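Local coordinates for protein dimethyl-sulfide monooxygenase (Hyphomicrobium sulfonivorans, PDB 6AK1) that oxidises dimethyl sulfide to methanethiol and formaldehyde as the FMN-dependent large subunit of a monooxygenase that uses NADH and oxygen, at residues A[65-70]-A[304-309]; A[168-173]-A[454-459]; A[179-184]-A[188-193]. One frame throughout, in Å; residues are numbered along the deposited sequence.

Interaction 1: A[65-70]-A[304-309]; sequences VYRGSA and NPEGML
Tyr66, Leu309 and Glu306 bury most of the surface here, where the loop that follows strand 53-57 meets the first turn of helix 305-316 on the periphery of this TIM-barrel protein. The Tyr66 ring lies with one face against Leu309, whose CB stands 3.6 Å from the ring centroid and only 5° off the normal, a CH-pi contact of almost ideal placement. Arg67 CG covers the opposite face, so the ring is held flat between a leucine and an arginine methylene. With CG anti to the backbone N (chi1 176°), the ring reaches across to the helix and its hydroxyl comes beside Leu309 CD1, with 3.5 Å between Tyr66 OH and that methyl.

At the ring's edge, Tyr66 OH donates a very short hydrogen bond, 2.5 Å, to Glu306 OE2. The same oxygen takes Arg67 NH1 at 3.1 Å on its syn lone pair, in a salt bridge whose N-H...O angle is a bent 140°. Glutamate suits this place because its chain, bent at chi2, can swing a carboxylate back toward the loop. Were Tyr66 replaced by an alanine, Leu309 CB would probably lose its aromatic cover and Glu306 OE2 the phenol donor, keeping Arg67 as its partner within this contact. Asn304 caps the helix through its OD1, which accepts from Gly307 N, while Met72 of helix 71-75 packs on Tyr66, Arg67 and Glu306. Gathering phenol and guanidinium donors on one oxygen is likely to stabilise Glu306 as a carboxylate and tie its charge to the loop.

Interaction 2: A[168-173]-A[454-459]; sequences MYKLWE and DAYVGK
Lys170 and Tyr456 make the close part of this contact, in which the last turns of helix 157-174, one of the outer helices of the TIM barrel, meet a turn of the C-terminal extension. The two side chains cross at about a right angle, and the phenol oxygen does the touching: Tyr456 OH rests against the extended methylene chain of Lys170, 3.3 Å from CD and 3.7 Å from CG. Lysine fits because its methylenes can pack against the phenol oxygen while its charge goes elsewhere; NZ runs on to a salt bridge with Glu166 and a hydrogen bond with His201. Tyr456 OH likewise has its polar partner outside the contact, in the carbonyl oxygen of Ile199, so the oxygen lying on the lysine chain is not left unsatisfied.

Two overlapping reverse turns present the tyrosine. A type I turn runs from Asp454 to Val457 and a type II turn from Tyr456 to Lys459, the latter closed by Lys459 N bonding to Tyr456 O at 2.9 Å. Gly458 takes the positive phi of the type II turn, where a CB would jam against the preceding carbonyl. CG of Tyr456 lies beside its own backbone N (chi1 -69°), and the ring extends from the turn toward the helix.

The other end is loose. Asp454 is exposed, its CB is directed away from the helix, and the backbones of Glu173 and Asp454 do not bond directly: Glu173 O and Asp454 N are 4.4 Å apart. Glu173 OE2 is hydrogen-bonded to Thr221 OG1. One water closes the gap, donating to Glu173 O at 2.5 Å and accepting from Asp454 N at 3.0 Å.

Interaction 3: A[179-184]-A[188-193]; sequences DAVKRD and GVFTDG
Phe190 carries Arg183 over one face of its ring and Thr191 OG1 in plane at its edge, while Val181 CG1 approaches obliquely, all on a short beta hairpin formed by strands 181-184 and 189-191. The Arg183 chain, extended from CG to NE, runs alongside the ring: CG makes a CH-pi contact 4.0 Å from the ring centroid. Farther out, Phe190 CZ sits over one face of the guanidinium, 3.7 Å from Arg183 CZ. Since the two planes are 56° apart, this is an inclined contact and not a parallel stack. Phe190 CB points away from the other strand, but with CG anti to the backbone N (chi1 -163°) the ring lies back beside the arginine. Arginine suits this exposed site because its methylenes cover the ring while NH2 reaches a salt bridge with Glu215; that cover shields part of an otherwise exposed phenylalanine.

The hairpin stands out from the barrel at the protein's surface, and its backbone bonding is irregular. Asp192 N gives Ala180 O a bond of 2.9 Å, straight at 179°, but farther along Phe190 O accepts twice, from Lys182 N at 2.7 Å and from Arg183 N at 3.0 Å, the hydrogen-bonding pattern of a beta bulge. Beyond it Asp184 N bonds to Val189 O, and Gly188, with positive phi, lets the chain turn back.

On the face away from the aromatic, Lys182 CG lies beside Val189 CG1 and its CE passes Asp192 CB. The chain, bent at chi2, brings NZ to Asp179 O at 2.7 Å. Asp192 OD1 is held by Ser194, and one water links the other oxygen to the lysine, accepting from Lys182 NZ at 3.0 Å and donating to Asp192 OD2 at 2.7 Å.

Interactions 2 and 3 lie on the same side of the chain's centre, their centres about 17 Å apart and their nearest atoms about 7 Å, without touching. Helix 157-174 is followed in the chain, after a short loop, by strand 181-184 of the hairpin. Interaction 1 sits across the molecule, its centre about 47 Å from that of interaction 2 and 56 Å from that of interaction 3. Along the chain, interactions 1 and 2 alternate their segments, whereas the hairpin closes locally, within the span bridged by each of the others. All three decorate the barrel's periphery, away from the residues that probably bind FMN: interaction 1 joins a loop to helix 305-316, and interaction 2 brings the C-terminal region against an outer helix.

Interaction 1: A[65-70]-A[304-309]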
loop_
_atom_site.group_PDB
_atom_site.type_symbol
_atom_site.label_atom_id
_atom_site.label_comp_id
_atom_site.label_asym_id
_atom_site.label_seq_id
_atom_site.Cartn_x
_atom_site.Cartn_y
_atom_site.Cartn_z
ATOM N N VAL A 65 21.185 -6.238 7.037
ATOM C CA VAL A 65 22.038 -7.027 6.142
ATOM C C VAL A 65 23.360 -6.313 5.856
ATOM O O VAL A 65 24.440 -6.909 5.963
ATOM C CB VAL A 65 21.284 -7.352 4.838
ATOM C CG1 VAL A 65 22.253 -7.879 3.768
ATOM C CG2 VAL A 65 20.167 -8.350 5.116
ATOM N N TYR A 66 23.298 -5.041 5.476
ATOM C CA TYR A 66 24.504 -4.303 5.124
ATOM C C TYR A 66 25.430 -4.177 6.319
ATOM O O TYR A 66 25.038 -3.666 7.378
ATOM C CB TYR A 66 24.145 -2.922 4.585
ATOM C CG TYR A 66 25.345 -2.052 4.278
ATOM C CD1 TYR A 66 26.350 -2.487 3.405
ATOM C CD2 TYR A 66 25.465 -0.788 4.842
ATOM C CE1 TYR A 66 27.460 -1.679 3.121
ATOM C CE2 TYR A 66 26.553 0.026 4.557
ATOM C CZ TYR A 66 27.555 -0.427 3.704
ATOM O OH TYR A 66 28.642 0.392 3.429
ATOM N N ARG A 67 26.666 -4.658 6.153
ATOM C CA ARG A 67 27.673 -4.670 7.210
ATOM C C ARG A 67 27.280 -5.555 8.392
ATOM O O ARG A 67 27.905 -5.477 9.456
ATOM C CB ARG A 67 28.001 -3.242 7.695
ATOM C CG ARG A 67 28.339 -2.285 6.560
ATOM C CD ARG A 67 28.783 -0.904 7.043
ATOM N NE ARG A 67 30.011 -0.943 7.834
ATOM C CZ ARG A 67 30.700 0.135 8.212
ATOM N NH1 ARG A 67 30.295 1.345 7.876
ATOM N NH2 ARG A 67 31.801 -0.001 8.931
ATOM N N GLY A 68 26.263 -6.404 8.237
ATOM C CA GLY A 68 25.913 -7.361 9.273
ATOM C C GLY A 68 25.271 -6.786 10.517
ATOM O O GLY A 68 25.276 -7.445 11.558
ATOM N N SER A 69 24.728 -5.570 10.454
ATOM C CA SER A 69 24.052 -4.977 11.602
ATOM C C SER A 69 23.045 -3.945 11.119
ATOM O O SER A 69 23.013 -3.568 9.944
ATOM C CB SER A 69 25.036 -4.322 12.579
ATOM O OG SER A 69 25.495 -3.079 12.080
ATOM N N ALA A 70 22.216 -3.485 12.050
ATOM C CA ALA A 70 21.273 -2.423 11.758
ATOM C C ALA A 70 21.871 -1.035 11.965
ATOM O O ALA A 70 21.143 -0.047 11.858
ATOM C CB ALA A 70 20.016 -2.595 12.611
ATOM N N ASN A 304 22.951 10.008 1.774
ATOM C CA ASN A 304 23.728 9.119 2.640
ATOM C C ASN A 304 23.822 7.772 1.936
ATOM O O ASN A 304 22.906 6.939 2.050
ATOM C CB ASN A 304 23.103 8.978 4.027
ATOM C CG ASN A 304 24.031 8.249 5.012
ATOM O OD1 ASN A 304 24.733 7.301 4.634
ATOM N ND2 ASN A 304 24.042 8.689 6.267
ATOM N N PRO A 305 24.906 7.523 1.184
ATOM C CA PRO A 305 25.009 6.244 0.448
ATOM C C PRO A 305 24.970 5.024 1.348
ATOM O O PRO A 305 24.402 3.996 0.963
ATOM C CB PRO A 305 26.356 6.367 -0.284
ATOM C CG PRO A 305 26.628 7.877 -0.370
ATOM C CD PRO A 305 26.035 8.439 0.901
ATOM N N GLU A 306 25.544 5.104 2.547
ATOM C CA GLU A 306 25.464 3.972 3.458
ATOM C C GLU A 306 24.047 3.738 3.974
ATOM O O GLU A 306 23.723 2.609 4.352
ATOM C CB GLU A 306 26.454 4.155 4.610
ATOM C CG GLU A 306 27.898 3.947 4.141
ATOM C CD GLU A 306 28.785 3.294 5.189
ATOM O OE1 GLU A 306 29.450 4.027 5.947
ATOM O OE2 GLU A 306 28.810 2.050 5.264
ATOM N N GLY A 307 23.191 4.764 3.974
ATOM C CA GLY A 307 21.784 4.540 4.264
ATOM C C GLY A 307 21.058 3.795 3.153
ATOM O O GLY A 307 20.192 2.952 3.420
ATOM N N MET A 308 21.384 4.099 1.893
ATOM C CA MET A 308 20.754 3.372 0.795
ATOM C C MET A 308 21.286 1.944 0.689
ATOM O O MET A 308 20.576 1.048 0.216
ATOM C CB MET A 308 20.955 4.125 -0.521
ATOM C CG MET A 308 20.173 3.552 -1.698
ATOM S SD MET A 308 18.398 3.270 -1.376
ATOM C CE MET A 308 17.831 4.935 -1.012
ATOM N N LEU A 309 22.526 1.707 1.130
ATOM C CA LEU A 309 23.050 0.345 1.155
ATOM C C LEU A 309 22.357 -0.501 2.214
ATOM O O LEU A 309 22.165 -1.710 2.023
ATOM C CB LEU A 309 24.561 0.368 1.389
ATOM C CG LEU A 309 25.321 0.983 0.211
ATOM C CD1 LEU A 309 26.818 1.073 0.507
ATOM C CD2 LEU A 309 25.068 0.184 -1.046
#

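Interaction 2: A[168-173]-A[454-459]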
loop_
_atom_site.group_PDB
_atom_site.type_symbol
_atom_site.label_atom_id
_atom_site.label_comp_id
_atom_site.label_asym_id
_atom_site.label_seq_id
_atom_site.Cartn_x
_atom_site.Cartn_y
_atom_site.Cartn_z
ATOM N N MET A 168 -11.273 -13.512 6.703
ATOM C CA MET A 168 -11.569 -12.077 6.713
ATOM C C MET A 168 -12.837 -11.775 5.929
ATOM O O MET A 168 -13.710 -11.038 6.404
ATOM C CB MET A 168 -10.401 -11.272 6.112
ATOM C CG MET A 168 -9.032 -11.563 6.679
ATOM S SD MET A 168 -8.901 -11.041 8.389
ATOM C CE MET A 168 -8.567 -9.289 8.217
ATOM N N TYR A 169 -12.940 -12.315 4.704
ATOM C CA TYR A 169 -14.121 -12.073 3.869
ATOM C C TYR A 169 -15.402 -12.627 4.512
ATOM O O TYR A 169 -16.479 -12.024 4.394
ATOM C CB TYR A 169 -13.915 -12.688 2.483
ATOM C CG TYR A 169 -12.771 -12.100 1.651
ATOM C CD1 TYR A 169 -12.325 -10.792 1.838
ATOM C CD2 TYR A 169 -12.160 -12.856 0.666
ATOM C CE1 TYR A 169 -11.281 -10.265 1.067
ATOM C CE2 TYR A 169 -11.125 -12.341 -0.110
ATOM C CZ TYR A 169 -10.691 -11.048 0.092
ATOM O OH TYR A 169 -9.657 -10.560 -0.684
ATOM N N LYS A 170 -15.315 -13.777 5.185
ATOM C CA LYS A 170 -16.494 -14.325 5.856
ATOM C C LYS A 170 -16.945 -13.416 6.985
ATOM O O LYS A 170 -18.143 -13.154 7.146
ATOM C CB LYS A 170 -16.201 -15.729 6.398
ATOM C CG LYS A 170 -16.075 -16.798 5.324
ATOM C CD LYS A 170 -15.765 -18.181 5.927
ATOM C CE LYS A 170 -15.587 -19.249 4.839
ATOM N NZ LYS A 170 -15.187 -20.567 5.416
ATOM N N LEU A 171 -15.996 -12.912 7.773
ATOM C CA LEU A 171 -16.353 -12.027 8.879
ATOM C C LEU A 171 -16.983 -10.738 8.366
ATOM O O LEU A 171 -18.037 -10.313 8.856
ATOM C CB LEU A 171 -15.115 -11.734 9.726
ATOM C CG LEU A 171 -14.560 -12.947 10.470
ATOM C CD1 LEU A 171 -13.158 -12.678 11.002
ATOM C CD2 LEU A 171 -15.510 -13.372 11.610
ATOM N N TRP A 172 -16.376 -10.132 7.336
ATOM C CA TRP A 172 -16.795 -8.816 6.849
ATOM C C TRP A 172 -18.081 -8.870 6.029
ATOM O O TRP A 172 -18.940 -7.991 6.169
ATOM C CB TRP A 172 -15.685 -8.192 5.995
ATOM C CG TRP A 172 -14.501 -7.650 6.753
ATOM C CD1 TRP A 172 -14.498 -7.122 8.017
ATOM C CD2 TRP A 172 -13.150 -7.581 6.285
ATOM N NE1 TRP A 172 -13.230 -6.721 8.361
ATOM C CE2 TRP A 172 -12.380 -6.990 7.314
ATOM C CE3 TRP A 172 -12.512 -7.958 5.092
ATOM C CZ2 TRP A 172 -10.997 -6.766 7.186
ATOM C CZ3 TRP A 172 -11.134 -7.731 4.964
ATOM C CH2 TRP A 172 -10.397 -7.142 6.015
ATOM N N GLU A 173 -18.217 -9.872 5.155
ATOM C CA GLU A 173 -19.319 -9.957 4.197
ATOM C C GLU A 173 -20.462 -10.866 4.642
ATOM O O GLU A 173 -21.628 -10.530 4.417
ATOM C CB GLU A 173 -18.807 -10.446 2.837
ATOM C CG GLU A 173 -17.735 -9.569 2.200
ATOM C CD GLU A 173 -18.279 -8.235 1.693
ATOM O OE1 GLU A 173 -19.501 -8.128 1.444
ATOM O OE2 GLU A 173 -17.478 -7.284 1.547
ATOM N N ASP A 454 -24.329 -12.554 1.664
ATOM C CA ASP A 454 -25.592 -13.269 1.844
ATOM C C ASP A 454 -25.433 -14.787 1.856
ATOM O O ASP A 454 -26.433 -15.511 1.770
ATOM C CB ASP A 454 -26.614 -12.860 0.779
ATOM C CG ASP A 454 -27.153 -11.467 1.001
ATOM O OD1 ASP A 454 -27.375 -11.081 2.173
ATOM O OD2 ASP A 454 -27.357 -10.763 -0.011
ATOM N N ALA A 455 -24.204 -15.295 1.976
ATOM C CA ALA A 455 -23.973 -16.737 1.932
ATOM C C ALA A 455 -24.374 -17.452 3.213
ATOM O O ALA A 455 -24.377 -18.686 3.228
ATOM C CB ALA A 455 -22.500 -17.055 1.643
ATOM N N TYR A 456 -24.693 -16.730 4.285
ATOM C CA TYR A 456 -25.149 -17.354 5.521
ATOM C C TYR A 456 -26.636 -17.137 5.748
ATOM O O TYR A 456 -27.153 -17.503 6.816
ATOM C CB TYR A 456 -24.339 -16.852 6.726
ATOM C CG TYR A 456 -22.898 -17.336 6.712
ATOM C CD1 TYR A 456 -21.931 -16.682 5.954
ATOM C CD2 TYR A 456 -22.511 -18.453 7.432
ATOM C CE1 TYR A 456 -20.619 -17.121 5.928
ATOM C CE2 TYR A 456 -21.213 -18.899 7.414
ATOM C CZ TYR A 456 -20.266 -18.226 6.665
ATOM O OH TYR A 456 -18.960 -18.667 6.647
ATOM N N VAL A 457 -27.329 -16.552 4.766
ATOM C CA VAL A 457 -28.779 -16.386 4.847
ATOM C C VAL A 457 -29.420 -17.760 4.970
ATOM O O VAL A 457 -29.177 -18.653 4.150
ATOM C CB VAL A 457 -29.304 -15.626 3.621
ATOM C CG1 VAL A 457 -30.824 -15.581 3.627
ATOM C CG2 VAL A 457 -28.722 -14.223 3.580
ATOM N N GLY A 458 -30.218 -17.950 6.012
ATOM C CA GLY A 458 -30.833 -19.244 6.212
ATOM C C GLY A 458 -29.917 -20.302 6.776
ATOM O O GLY A 458 -30.325 -21.459 6.886
ATOM N N LYS A 459 -28.686 -19.956 7.116
ATOM C CA LYS A 459 -27.823 -20.876 7.828
ATOM C C LYS A 459 -27.910 -20.565 9.316
ATOM O O LYS A 459 -28.616 -19.645 9.740
ATOM C CB LYS A 459 -26.389 -20.790 7.301
ATOM C CG LYS A 459 -26.247 -21.205 5.842
ATOM C CD LYS A 459 -24.859 -21.761 5.556
ATOM C CE LYS A 459 -24.537 -21.746 4.065
ATOM N NZ LYS A 459 -25.516 -22.524 3.259
HETATM O O HOH W 1 -24.047 -11.086 4.246
#

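Interaction 3: A[179-184]-A[188-193]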
loop_
_atom_site.group_PDB
_atom_site.type_symbol
_atom_site.label_atom_id
_atom_site.label_comp_id
_atom_site.label_asym_id
_atom_site.label_seq_id
_atom_site.Cartn_x
_atom_site.Cartn_y
_atom_site.Cartn_z
ATOM N N ASP A 179 -29.617 -6.479 6.990
ATOM C CA ASP A 179 -30.690 -5.957 7.824
ATOM C C ASP A 179 -30.682 -6.537 9.246
ATOM O O ASP A 179 -31.690 -6.435 9.953
ATOM C CB ASP A 179 -32.041 -6.168 7.134
ATOM C CG ASP A 179 -32.561 -7.563 7.290
ATOM O OD1 ASP A 179 -31.733 -8.502 7.362
ATOM O OD2 ASP A 179 -33.804 -7.719 7.350
ATOM N N ALA A 180 -29.550 -7.107 9.682
ATOM C CA ALA A 180 -29.399 -7.504 11.080
ATOM C C ALA A 180 -29.556 -6.310 12.019
ATOM O O ALA A 180 -30.335 -6.358 12.976
ATOM C CB ALA A 180 -28.036 -8.171 11.292
ATOM N N VAL A 181 -28.818 -5.232 11.765
ATOM C CA VAL A 181 -28.782 -4.096 12.680
ATOM C C VAL A 181 -30.048 -3.268 12.508
ATOM O O VAL A 181 -30.424 -2.904 11.389
ATOM C CB VAL A 181 -27.516 -3.248 12.449
ATOM C CG1 VAL A 181 -27.569 -1.978 13.281
ATOM C CG2 VAL A 181 -26.268 -4.049 12.809
ATOM N N LYS A 182 -30.713 -2.972 13.622
ATOM C CA LYS A 182 -31.953 -2.207 13.635
ATOM C C LYS A 182 -31.786 -0.819 14.224
ATOM O O LYS A 182 -32.430 0.120 13.752
ATOM C CB LYS A 182 -33.037 -2.943 14.447
ATOM C CG LYS A 182 -33.310 -4.362 14.027
ATOM C CD LYS A 182 -33.714 -4.455 12.553
ATOM C CE LYS A 182 -34.071 -5.887 12.190
ATOM N NZ LYS A 182 -34.235 -6.058 10.728
ATOM N N ARG A 183 -30.967 -0.688 15.275
ATOM C CA ARG A 183 -30.712 0.596 15.936
ATOM C C ARG A 183 -32.022 1.275 16.322
ATOM O O ARG A 183 -32.180 2.487 16.215
ATOM C CB ARG A 183 -29.841 1.506 15.050
ATOM C CG ARG A 183 -28.350 1.105 15.031
ATOM C CD ARG A 183 -27.509 1.790 13.964
ATOM N NE ARG A 183 -26.079 1.552 14.204
ATOM C CZ ARG A 183 -25.325 2.328 14.987
ATOM N NH1 ARG A 183 -25.864 3.391 15.586
ATOM N NH2 ARG A 183 -24.046 2.042 15.188
ATOM N N ASP A 184 -32.972 0.480 16.775
ATOM C CA ASP A 184 -34.361 0.914 16.935
ATOM C C ASP A 184 -34.591 1.253 18.408
ATOM O O ASP A 184 -34.813 0.368 19.227
ATOM C CB ASP A 184 -35.298 -0.183 16.438
ATOM C CG ASP A 184 -36.761 0.260 16.341
ATOM O OD1 ASP A 184 -37.213 1.074 17.166
ATOM O OD2 ASP A 184 -37.467 -0.242 15.437
ATOM N N GLY A 188 -36.355 -1.097 21.057
ATOM C CA GLY A 188 -35.300 -1.559 21.932
ATOM C C GLY A 188 -34.416 -2.633 21.346
ATOM O O GLY A 188 -33.590 -3.200 22.073
ATOM N N VAL A 189 -34.537 -2.907 20.051
ATOM C CA VAL A 189 -33.719 -3.905 19.373
ATOM C C VAL A 189 -32.569 -3.175 18.687
ATOM O O VAL A 189 -32.778 -2.395 17.750
ATOM C CB VAL A 189 -34.547 -4.730 18.376
ATOM C CG1 VAL A 189 -33.660 -5.706 17.612
ATOM C CG2 VAL A 189 -35.678 -5.474 19.120
ATOM N N PHE A 190 -31.344 -3.430 19.141
ATOM C CA PHE A 190 -30.207 -2.880 18.429
ATOM C C PHE A 190 -29.837 -3.762 17.242
ATOM O O PHE A 190 -29.699 -3.270 16.116
ATOM C CB PHE A 190 -29.014 -2.695 19.368
ATOM C CG PHE A 190 -27.962 -1.774 18.801
ATOM C CD1 PHE A 190 -27.011 -2.251 17.917
ATOM C CD2 PHE A 190 -27.972 -0.416 19.098
ATOM C CE1 PHE A 190 -26.056 -1.396 17.375
ATOM C CE2 PHE A 190 -27.017 0.441 18.545
ATOM C CZ PHE A 190 -26.076 -0.048 17.687
ATOM N N THR A 191 -29.687 -5.069 17.472
ATOM C CA THR A 191 -29.396 -6.038 16.421
ATOM C C THR A 191 -30.328 -7.242 16.559
ATOM O O THR A 191 -30.597 -7.715 17.672
ATOM C CB THR A 191 -27.926 -6.512 16.479
ATOM O OG1 THR A 191 -27.047 -5.390 16.366
ATOM C CG2 THR A 191 -27.617 -7.495 15.351
ATOM N N ASP A 192 -30.819 -7.735 15.430
ATOM C CA ASP A 192 -31.621 -8.952 15.406
ATOM C C ASP A 192 -30.675 -10.145 15.285
ATOM O O ASP A 192 -30.118 -10.400 14.211
ATOM C CB ASP A 192 -32.633 -8.908 14.261
ATOM C CG ASP A 192 -33.466 -10.202 14.141
ATOM O OD1 ASP A 192 -33.338 -11.129 14.990
ATOM O OD2 ASP A 192 -34.239 -10.287 13.168
ATOM N N GLY A 193 -30.531 -10.895 16.382
ATOM C CA GLY A 193 -29.595 -12.002 16.476
ATOM C C GLY A 193 -29.883 -13.178 15.554
ATOM O O GLY A 193 -29.033 -14.069 15.445
HETATM O O HOH W 2 -35.062 -8.928 10.981
#